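Local coordinates for topoisomerase I-like protein (PDB 2B9S) that forms the large subunit of a heterodimeric type IB topoisomerase that transiently nicks one strand of duplex DNA and reseals it, relaxing supercoils, at residues G18-E23 with H208-T213; E150-F155 with Y228-S234; P181-N187 with H201-Q207. All blocks are in the same frame, centred on the assembly; numbering follows the deposited sequence.

Interaction 1. Residues G18-E23 with H208-T213; sequences GERRWE and HDHTVT. With nucleotides of chain A.
Two irregular loops face each other, closest at R20 and T211 (CA–CA 4.5 Å), with 524 Å² buried. H208 only brushes W22. At D209 a type I turn begins and runs to V212. D209 OD1 accepts T211 N (3.1 Å), an Asx turn, and T211 OG1 at a very short 2.4 Å, so a short carboxylate pins the turn. H210 is the best covered residue. Its O accepts R21 N (2.6 Å), while its ND1 donates to W22 O (2.8 Å). With chi1 m, its flat ring is sandwiched: the W22 six-membered ring (chi1 p) stacks offset on one face, centroids 3.9 Å apart and planes at 27°, and the guanidinium of R20 (chi1–chi3 t) lies on the other, centres 4.0 Å apart at 14°. A salt bridge to E23 holds R20 there (R20 NE–E23 OE2 2.7 Å), and H210 NE2 reaches E190. T211 CA makes a CH···O contact to E19 O (3.3 Å). T211 O takes a water also bound by G18 N, R21 NH1 and OP1 of DC8 of chain A; at the phi/psi of G18 (89/-18°) a CB would jam against the preceding carbonyl O, so glycine fits. V212 O receives a weak bond from W22 NE1 (3.0 Å). T213 CG2 packs on a face of the guanidinium of R21, whose chi1 to chi3 are all m (NH1 3.6 Å), and both T213 N (2.9 Å) and T213 OG1 (2.7 Å) donate to OP2 of DC8 of chain A. Backbone NH and threonine hydroxyl gripping one phosphate oxygen make a sequence-independent DNA-backbone site, fitting for this DNA-binding region.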
# COMPACT_ATOMS: atom_id res chain seq x y z
N GLY D 18 -15.19 4.33 12.20
CA GLY D 18 -16.34 3.62 12.78
C GLY D 18 -17.42 4.52 13.37
O GLY D 18 -18.54 4.06 13.58
N GLU D 19 -17.08 5.77 13.65
CA GLU D 19 -18.03 6.81 14.04
C GLU D 19 -18.72 7.36 12.79
O GLU D 19 -18.32 7.04 11.67
CB GLU D 19 -17.33 7.96 14.76
CG GLU D 19 -16.57 7.55 16.01
CD GLU D 19 -15.93 8.74 16.75
OE1 GLU D 19 -15.65 9.77 16.11
OE2 GLU D 19 -15.70 8.63 17.98
N ARG D 20 -19.75 8.18 13.01
CA ARG D 20 -20.45 8.87 11.93
C ARG D 20 -19.50 9.80 11.17
O ARG D 20 -18.89 10.69 11.75
CB ARG D 20 -21.63 9.66 12.51
CG ARG D 20 -22.73 9.90 11.53
CD ARG D 20 -23.94 10.50 12.20
NE ARG D 20 -24.87 11.02 11.20
CZ ARG D 20 -25.83 10.32 10.60
NH1 ARG D 20 -26.00 9.05 10.88
NH2 ARG D 20 -26.61 10.90 9.69
N ARG D 21 -19.37 9.57 9.86
CA ARG D 21 -18.31 10.24 9.09
C ARG D 21 -18.85 11.34 8.18
O ARG D 21 -18.11 12.25 7.84
CB ARG D 21 -17.48 9.22 8.27
CG ARG D 21 -16.87 8.09 9.06
CD ARG D 21 -15.95 8.62 10.16
NE ARG D 21 -14.77 9.31 9.61
CZ ARG D 21 -13.64 8.69 9.26
NH1 ARG D 21 -13.51 7.37 9.37
NH2 ARG D 21 -12.65 9.41 8.76
N TRP D 22 -20.12 11.23 7.80
CA TRP D 22 -20.77 12.19 6.90
C TRP D 22 -22.29 12.28 7.16
O TRP D 22 -22.87 11.39 7.78
CB TRP D 22 -20.51 11.87 5.41
CG TRP D 22 -20.84 10.43 4.98
CD1 TRP D 22 -19.98 9.35 5.01
CD2 TRP D 22 -22.08 9.93 4.47
NE1 TRP D 22 -20.61 8.24 4.55
CE2 TRP D 22 -21.90 8.55 4.22
CE3 TRP D 22 -23.33 10.51 4.19
CZ2 TRP D 22 -22.93 7.73 3.69
CZ3 TRP D 22 -24.35 9.70 3.67
CH2 TRP D 22 -24.14 8.32 3.44
N GLU D 23 -22.90 13.37 6.70
CA GLU D 23 -24.35 13.59 6.80
C GLU D 23 -24.99 13.40 5.45
O GLU D 23 -26.09 12.83 5.33
CB GLU D 23 -24.66 14.99 7.34
CG GLU D 23 -24.34 15.14 8.83
CD GLU D 23 -25.06 14.10 9.70
OE1 GLU D 23 -26.21 13.72 9.35
OE2 GLU D 23 -24.47 13.67 10.72
N HIS D 208 -26.42 2.84 2.70
CA HIS D 208 -26.36 4.22 3.15
C HIS D 208 -25.69 4.23 4.50
O HIS D 208 -26.30 4.67 5.49
CB HIS D 208 -27.79 4.81 3.25
CG HIS D 208 -28.64 4.54 2.05
ND1 HIS D 208 -28.37 5.09 0.81
CD2 HIS D 208 -29.70 3.71 1.87
CE1 HIS D 208 -29.25 4.64 -0.07
NE2 HIS D 208 -30.07 3.81 0.55
N ASP D 209 -24.44 3.77 4.53
CA ASP D 209 -23.69 3.61 5.78
C ASP D 209 -22.86 4.88 6.07
O ASP D 209 -21.85 5.15 5.39
CB ASP D 209 -22.82 2.33 5.74
CG ASP D 209 -22.17 1.98 7.10
OD1 ASP D 209 -22.35 2.71 8.09
OD2 ASP D 209 -21.47 0.94 7.17
N HIS D 210 -23.31 5.66 7.05
CA HIS D 210 -22.68 6.94 7.44
C HIS D 210 -21.42 6.73 8.29
O HIS D 210 -20.72 7.69 8.61
CB HIS D 210 -23.67 7.82 8.24
CG HIS D 210 -24.84 8.35 7.45
ND1 HIS D 210 -24.94 9.66 7.06
CD2 HIS D 210 -25.98 7.75 7.05
CE1 HIS D 210 -26.08 9.85 6.42
NE2 HIS D 210 -26.73 8.70 6.40
N THR D 211 -21.15 5.47 8.65
CA THR D 211 -20.01 5.13 9.51
C THR D 211 -18.78 4.69 8.71
O THR D 211 -17.73 4.36 9.30
CB THR D 211 -20.36 4.02 10.54
OG1 THR D 211 -20.71 2.81 9.84
CG2 THR D 211 -21.52 4.45 11.46
N VAL D 212 -18.91 4.67 7.38
CA VAL D 212 -17.78 4.36 6.48
C VAL D 212 -17.50 5.49 5.47
O VAL D 212 -18.35 6.37 5.30
CB VAL D 212 -17.91 2.92 5.79
CG1 VAL D 212 -18.01 1.82 6.86
CG2 VAL D 212 -19.08 2.84 4.80
N THR D 213 -16.34 5.45 4.82
CA THR D 213 -15.82 6.55 3.98
C THR D 213 -15.71 6.17 2.50
O THR D 213 -15.16 6.94 1.69
CB THR D 213 -14.40 7.02 4.40
OG1 THR D 213 -13.46 5.96 4.18
CG2 THR D 213 -14.34 7.46 5.83
P DC A 8 -13.46 3.25 6.63
OP1 DC A 8 -14.11 3.43 7.91
OP2 DC A 8 -14.21 3.62 5.40
O5' DC A 8 -12.07 4.02 6.38
C5' DC A 8 -11.06 4.22 7.29
C4' DC A 8 -9.74 3.51 6.92
O4' DC A 8 -9.87 2.18 6.40
C3' DC A 8 -8.75 4.13 5.95
O3' DC A 8 -8.21 5.33 6.51
C2' DC A 8 -7.70 3.00 5.98
C1' DC A 8 -8.53 1.75 6.31
N1 DC A 8 -8.35 0.68 5.27
C2 DC A 8 -7.21 -0.14 5.36
O2 DC A 8 -6.41 0.04 6.29
N3 DC A 8 -7.01 -1.10 4.43
C4 DC A 8 -7.89 -1.27 3.43
N4 DC A 8 -7.63 -2.25 2.56
C5 DC A 8 -9.06 -0.43 3.30
C6 DC A 8 -9.24 0.53 4.23
O HOH W 1 -15.14 5.18 9.59

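Interaction 2. Residues E150-F155 with Y228-S234; sequences EQVANF and YVMLAPS. With nucleotides of chain A.
L231, N154 and V229 lose the most surface here, and between them they explain how the end of strand 148-151 meets the chain leaving strand 226-229. L231 forms a single backbone bridge with V152 (CA–CA 4.3 Å), in extended conformation (phi/psi -73/159°) against V152 at -96/138°. The bonds flank the pair: A232 N gives to Q151 O (3.0 Å) and A153 N to M230 O (2.9 Å). The L231 side chain (chi1 m, chi2 t) reaches E150, CD1 to CB 3.7 Å, and V152, CD2 to CG2 4.4 Å; beyond, it rests on C143, W145 and V237. N154 (chi1 p) continues the pairing beyond the single bridge. Its amide acts as a surrogate peptide group: ND2 donates to Y228 O (2.7 Å) and OD1 accepts M230 N (3.2 Å), straddling V229, a pairing that asparagine, with donor and acceptor on one short side chain, is built for. V229 (chi1 t) supplies the apolar part, its CG1 lying 3.5 Å from V152 CG1 and 4.0 Å from F155 CA. At the other end a water joins E150 OE1 (3.2 Å), Q151 N (2.9 Å) and S234 OG (3.1 Å), while E150 OE2 bonds S236. M230 packs on a cytosine base. Directional backbone and amide bonds thus fix the path of 228-234, with small aliphatic groups filling the gaps; Y228 OH donates to OP2 of DA7 of chain A (2.8 Å) and its ring covers the sugar at C2', backbone contacts consistent with sequence-independent binding.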
# COMPACT_ATOMS: atom_id res chain seq x y z
N GLU D 150 -15.38 17.04 -3.43
CA GLU D 150 -14.11 16.36 -3.19
C GLU D 150 -13.76 15.48 -4.38
O GLU D 150 -14.64 14.91 -5.03
CB GLU D 150 -14.16 15.51 -1.90
CG GLU D 150 -14.70 16.23 -0.66
CD GLU D 150 -13.66 17.06 0.10
OE1 GLU D 150 -12.54 17.32 -0.41
OE2 GLU D 150 -13.98 17.49 1.23
N GLN D 151 -12.47 15.38 -4.68
CA GLN D 151 -12.00 14.44 -5.69
C GLN D 151 -12.14 13.00 -5.17
O GLN D 151 -11.94 12.73 -3.99
CB GLN D 151 -10.55 14.73 -6.08
CG GLN D 151 -10.40 15.26 -7.47
CD GLN D 151 -9.05 15.92 -7.73
OE1 GLN D 151 -8.22 16.04 -6.83
NE2 GLN D 151 -8.84 16.36 -8.97
N VAL D 152 -12.54 12.10 -6.07
CA VAL D 152 -12.56 10.66 -5.85
C VAL D 152 -11.25 10.08 -6.43
O VAL D 152 -10.80 10.50 -7.50
CB VAL D 152 -13.77 10.04 -6.53
CG1 VAL D 152 -13.89 8.58 -6.21
CG2 VAL D 152 -15.03 10.78 -6.11
N ALA D 153 -10.62 9.14 -5.72
CA ALA D 153 -9.30 8.66 -6.13
C ALA D 153 -9.32 7.55 -7.19
O ALA D 153 -8.81 7.74 -8.29
CB ALA D 153 -8.43 8.26 -4.92
N ASN D 154 -9.91 6.40 -6.86
CA ASN D 154 -9.84 5.23 -7.76
C ASN D 154 -11.21 4.84 -8.33
O ASN D 154 -11.65 3.70 -8.19
CB ASN D 154 -9.14 4.05 -7.05
CG ASN D 154 -9.85 3.64 -5.75
OD1 ASN D 154 -10.16 4.48 -4.90
ND2 ASN D 154 -10.10 2.34 -5.59
N PHE D 155 -11.88 5.80 -8.98
CA PHE D 155 -13.21 5.59 -9.58
C PHE D 155 -13.21 4.65 -10.81
O PHE D 155 -14.25 4.13 -11.19
CB PHE D 155 -13.86 6.92 -9.96
CG PHE D 155 -13.03 7.74 -10.91
CD1 PHE D 155 -12.18 8.74 -10.43
CD2 PHE D 155 -13.10 7.50 -12.29
CE1 PHE D 155 -11.40 9.48 -11.32
CE2 PHE D 155 -12.33 8.23 -13.18
CZ PHE D 155 -11.48 9.23 -12.71
N TYR D 228 -12.04 -0.93 -2.54
CA TYR D 228 -12.90 0.22 -2.28
C TYR D 228 -12.53 1.40 -3.12
O TYR D 228 -11.35 1.69 -3.32
CB TYR D 228 -12.78 0.70 -0.84
CG TYR D 228 -13.09 -0.34 0.18
CD1 TYR D 228 -14.39 -0.52 0.63
CD2 TYR D 228 -12.06 -1.12 0.74
CE1 TYR D 228 -14.67 -1.45 1.56
CE2 TYR D 228 -12.36 -2.07 1.67
CZ TYR D 228 -13.66 -2.23 2.08
OH TYR D 228 -13.96 -3.16 3.03
N VAL D 229 -13.56 2.07 -3.62
CA VAL D 229 -13.42 3.41 -4.16
C VAL D 229 -13.50 4.40 -2.99
O VAL D 229 -14.49 4.44 -2.25
CB VAL D 229 -14.52 3.71 -5.18
CG1 VAL D 229 -14.35 5.11 -5.73
CG2 VAL D 229 -14.49 2.68 -6.30
N MET D 230 -12.44 5.17 -2.82
CA MET D 230 -12.35 6.14 -1.72
C MET D 230 -11.93 7.53 -2.23
O MET D 230 -11.59 7.69 -3.42
CB MET D 230 -11.42 5.59 -0.62
CG MET D 230 -12.07 4.44 0.22
SD MET D 230 -11.12 3.97 1.66
CE MET D 230 -11.97 2.53 2.38
N LEU D 231 -11.96 8.54 -1.36
CA LEU D 231 -11.61 9.93 -1.75
C LEU D 231 -10.11 10.12 -1.97
O LEU D 231 -9.31 9.33 -1.51
CB LEU D 231 -12.17 10.97 -0.76
CG LEU D 231 -13.68 11.04 -0.52
CD1 LEU D 231 -14.08 12.37 0.10
CD2 LEU D 231 -14.49 10.82 -1.77
N ALA D 232 -9.76 11.16 -2.73
CA ALA D 232 -8.38 11.52 -3.00
C ALA D 232 -7.73 12.07 -1.73
O ALA D 232 -8.42 12.56 -0.85
CB ALA D 232 -8.30 12.53 -4.13
N PRO D 233 -6.39 11.99 -1.63
CA PRO D 233 -5.70 12.49 -0.42
C PRO D 233 -5.90 14.00 -0.17
O PRO D 233 -5.79 14.44 0.98
CB PRO D 233 -4.22 12.16 -0.68
CG PRO D 233 -4.20 11.20 -1.84
CD PRO D 233 -5.46 11.40 -2.61
N SER D 234 -6.21 14.76 -1.24
CA SER D 234 -6.58 16.19 -1.15
C SER D 234 -7.92 16.47 -0.46
O SER D 234 -8.21 17.62 -0.09
CB SER D 234 -6.56 16.87 -2.54
OG SER D 234 -7.57 16.36 -3.41
P DA A 7 -16.79 -2.39 5.39
OP1 DA A 7 -18.04 -1.71 5.81
OP2 DA A 7 -16.59 -2.85 4.01
O5' DA A 7 -15.59 -1.42 5.75
C5' DA A 7 -15.39 -1.00 7.08
C4' DA A 7 -14.10 -0.22 7.18
O4' DA A 7 -13.01 -1.16 7.33
C3' DA A 7 -13.70 0.67 5.99
O3' DA A 7 -12.96 1.75 6.53
C2' DA A 7 -12.70 -0.16 5.25
C1' DA A 7 -11.98 -0.77 6.46
N9 DA A 7 -11.15 -1.93 6.12
C8 DA A 7 -11.46 -2.88 5.20
N7 DA A 7 -10.55 -3.79 5.08
C5 DA A 7 -9.56 -3.42 5.95
C6 DA A 7 -8.33 -4.00 6.25
N6 DA A 7 -7.89 -5.12 5.66
N1 DA A 7 -7.57 -3.38 7.17
C2 DA A 7 -8.04 -2.27 7.76
N3 DA A 7 -9.18 -1.63 7.53
C4 DA A 7 -9.91 -2.26 6.61
O HOH W 2 -10.62 16.76 -2.97

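Interaction 3. Residues P181-N187 with H201-Q207; sequences PEDITIN and HKWAAVQ
P181 opens a short 3-10 turn, 181-183, closed by I184 N to P181 O (3.1 Å). The compact proline ring packs on the histidine, P181 CG lying 3.5 Å from H201 CB. P181 O takes a CH···O contact from W203 CA (3.3 Å). E182 folds its side chain back (chi1 m, chi2 p) so that its two carboxylate oxygens serve two donors, OE1 taking H201 ND1 (3.1 Å) and OE2 taking K202 N (2.8 Å). I184 O accepts A204 N (2.8 Å), and I184 CB lies 4.0 Å from W203 CE3. Further on the chains pair in parallel, I186 opposite V206 and N187 opposite Q207; the axes of 185-187 and 205-207 approach to 4.8 Å and lie 16° off parallel. I186 N donates to A205 O (3.0 Å) and I186 O accepts Q207 N (2.9 Å). Its branched apolar side chain (both chi m) suits the face shared with V206, covering the W203 five-membered ring by a CH-pi contact, CG1 3.7 Å from the centroid; W203 NE1 bonds P195. N187 points to the face of T185, A205 and Q207, where its carbonyl oxygen OD1 can accept twice, from Q207 NE2 (3.1 Å) and from D209 N. With 216-219 bonding the other edge of 185-187, 205-207 forms the outer parallel strand of a mixed sheet in the DNA-binding region, reached by a helix-free connection.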
# COMPACT_ATOMS: atom_id res chain seq x y z
N PRO D 181 -21.23 -4.93 -12.70
CA PRO D 181 -22.08 -4.17 -11.78
C PRO D 181 -22.65 -5.02 -10.61
O PRO D 181 -22.75 -4.51 -9.50
CB PRO D 181 -23.20 -3.66 -12.68
CG PRO D 181 -22.60 -3.60 -14.04
CD PRO D 181 -21.60 -4.69 -14.12
N GLU D 182 -22.95 -6.29 -10.88
CA GLU D 182 -23.49 -7.20 -9.87
C GLU D 182 -22.51 -7.53 -8.75
O GLU D 182 -22.89 -8.10 -7.72
CB GLU D 182 -23.97 -8.51 -10.53
CG GLU D 182 -25.32 -8.40 -11.30
CD GLU D 182 -25.25 -7.62 -12.64
OE1 GLU D 182 -24.17 -7.46 -13.25
OE2 GLU D 182 -26.30 -7.18 -13.12
N ASP D 183 -21.24 -7.19 -8.96
CA ASP D 183 -20.18 -7.42 -7.97
C ASP D 183 -20.02 -6.23 -7.01
O ASP D 183 -19.47 -6.38 -5.92
CB ASP D 183 -18.85 -7.70 -8.70
CG ASP D 183 -18.90 -8.94 -9.58
OD1 ASP D 183 -19.47 -9.95 -9.14
OD2 ASP D 183 -18.36 -8.92 -10.71
N ILE D 184 -20.51 -5.07 -7.44
CA ILE D 184 -20.25 -3.77 -6.79
C ILE D 184 -21.39 -3.31 -5.88
O ILE D 184 -22.56 -3.24 -6.29
CB ILE D 184 -19.90 -2.69 -7.84
CG1 ILE D 184 -18.62 -3.09 -8.58
CG2 ILE D 184 -19.71 -1.30 -7.19
CD1 ILE D 184 -18.41 -2.41 -9.91
N THR D 185 -21.02 -3.02 -4.64
CA THR D 185 -21.92 -2.43 -3.64
C THR D 185 -21.67 -0.93 -3.65
O THR D 185 -20.52 -0.47 -3.56
CB THR D 185 -21.68 -3.03 -2.22
OG1 THR D 185 -21.91 -4.45 -2.27
CG2 THR D 185 -22.61 -2.43 -1.17
N ILE D 186 -22.75 -0.17 -3.80
CA ILE D 186 -22.70 1.29 -3.78
C ILE D 186 -23.02 1.79 -2.37
O ILE D 186 -24.00 1.35 -1.75
CB ILE D 186 -23.67 1.88 -4.85
CG1 ILE D 186 -23.18 1.55 -6.27
CG2 ILE D 186 -23.87 3.37 -4.64
CD1 ILE D 186 -22.06 2.43 -6.83
N ASN D 187 -22.16 2.66 -1.85
CA ASN D 187 -22.44 3.35 -0.59
C ASN D 187 -22.66 4.82 -0.88
O ASN D 187 -21.78 5.50 -1.41
CB ASN D 187 -21.30 3.19 0.42
CG ASN D 187 -21.69 3.64 1.81
OD1 ASN D 187 -22.64 3.14 2.38
ND2 ASN D 187 -20.95 4.58 2.37
N HIS D 201 -27.88 -4.32 -16.47
CA HIS D 201 -27.21 -4.82 -15.26
C HIS D 201 -27.79 -4.13 -14.03
O HIS D 201 -28.50 -3.13 -14.16
CB HIS D 201 -25.69 -4.63 -15.36
CG HIS D 201 -25.05 -5.46 -16.43
ND1 HIS D 201 -24.59 -6.74 -16.20
CD2 HIS D 201 -24.81 -5.20 -17.74
CE1 HIS D 201 -24.09 -7.23 -17.32
NE2 HIS D 201 -24.22 -6.33 -18.28
N LYS D 202 -27.49 -4.67 -12.85
CA LYS D 202 -27.82 -4.03 -11.57
C LYS D 202 -26.60 -4.04 -10.63
O LYS D 202 -25.65 -4.77 -10.86
CB LYS D 202 -29.01 -4.72 -10.90
CG LYS D 202 -29.06 -6.19 -11.19
CD LYS D 202 -29.53 -7.06 -10.03
CE LYS D 202 -29.00 -8.48 -10.25
NZ LYS D 202 -29.60 -9.51 -9.36
N TRP D 203 -26.63 -3.22 -9.59
CA TRP D 203 -25.63 -3.24 -8.52
C TRP D 203 -25.85 -4.46 -7.62
O TRP D 203 -26.94 -5.05 -7.63
CB TRP D 203 -25.72 -1.95 -7.69
CG TRP D 203 -25.49 -0.67 -8.45
CD1 TRP D 203 -26.35 0.39 -8.55
CD2 TRP D 203 -24.32 -0.30 -9.21
NE1 TRP D 203 -25.79 1.39 -9.31
CE2 TRP D 203 -24.55 0.99 -9.73
CE3 TRP D 203 -23.10 -0.94 -9.48
CZ2 TRP D 203 -23.61 1.66 -10.52
CZ3 TRP D 203 -22.17 -0.29 -10.27
CH2 TRP D 203 -22.43 1.01 -10.77
N ALA D 204 -24.83 -4.85 -6.85
CA ALA D 204 -24.98 -5.92 -5.85
C ALA D 204 -25.99 -5.48 -4.80
O ALA D 204 -26.84 -6.26 -4.38
CB ALA D 204 -23.64 -6.23 -5.17
N ALA D 205 -25.88 -4.22 -4.41
CA ALA D 205 -26.59 -3.65 -3.28
C ALA D 205 -26.33 -2.15 -3.28
O ALA D 205 -25.31 -1.69 -3.81
CB ALA D 205 -26.12 -4.30 -1.95
N VAL D 206 -27.27 -1.40 -2.71
CA VAL D 206 -27.11 0.04 -2.49
C VAL D 206 -27.38 0.22 -1.01
O VAL D 206 -28.38 -0.24 -0.48
CB VAL D 206 -28.08 0.90 -3.37
CG1 VAL D 206 -27.91 2.38 -3.11
CG2 VAL D 206 -27.86 0.62 -4.86
N GLN D 207 -26.42 0.80 -0.31
CA GLN D 207 -26.52 1.01 1.12
C GLN D 207 -26.21 2.48 1.43
O GLN D 207 -25.79 3.26 0.55
CB GLN D 207 -25.58 0.07 1.88
CG GLN D 207 -24.09 0.25 1.52
CD GLN D 207 -23.17 -0.55 2.40
OE1 GLN D 207 -23.25 -1.78 2.43
NE2 GLN D 207 -22.29 0.14 3.13

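Overall arrangement
From the N terminus, 18-23 comes first and waits until 208-213 for its partner, so interaction 1 closes the longest loop. Within that loop lies 150-155, but its partner 228-234 follows 208-213: interactions 1 and 2 therefore cross. Interaction 3, a short closure between 181-187 and 201-207, nests inside both. The chain runs directly from 207 into 208, and the bond between N187 and D209 links interactions 1 and 3, joining strand 185-187 to the 208-213 turn. T213 OG1 and M230 SD touch at 4.0 Å, linking interactions 1 and 2. Interactions 2 and 3 do not touch, yet engage opposite outermost strands of the same mixed sheet.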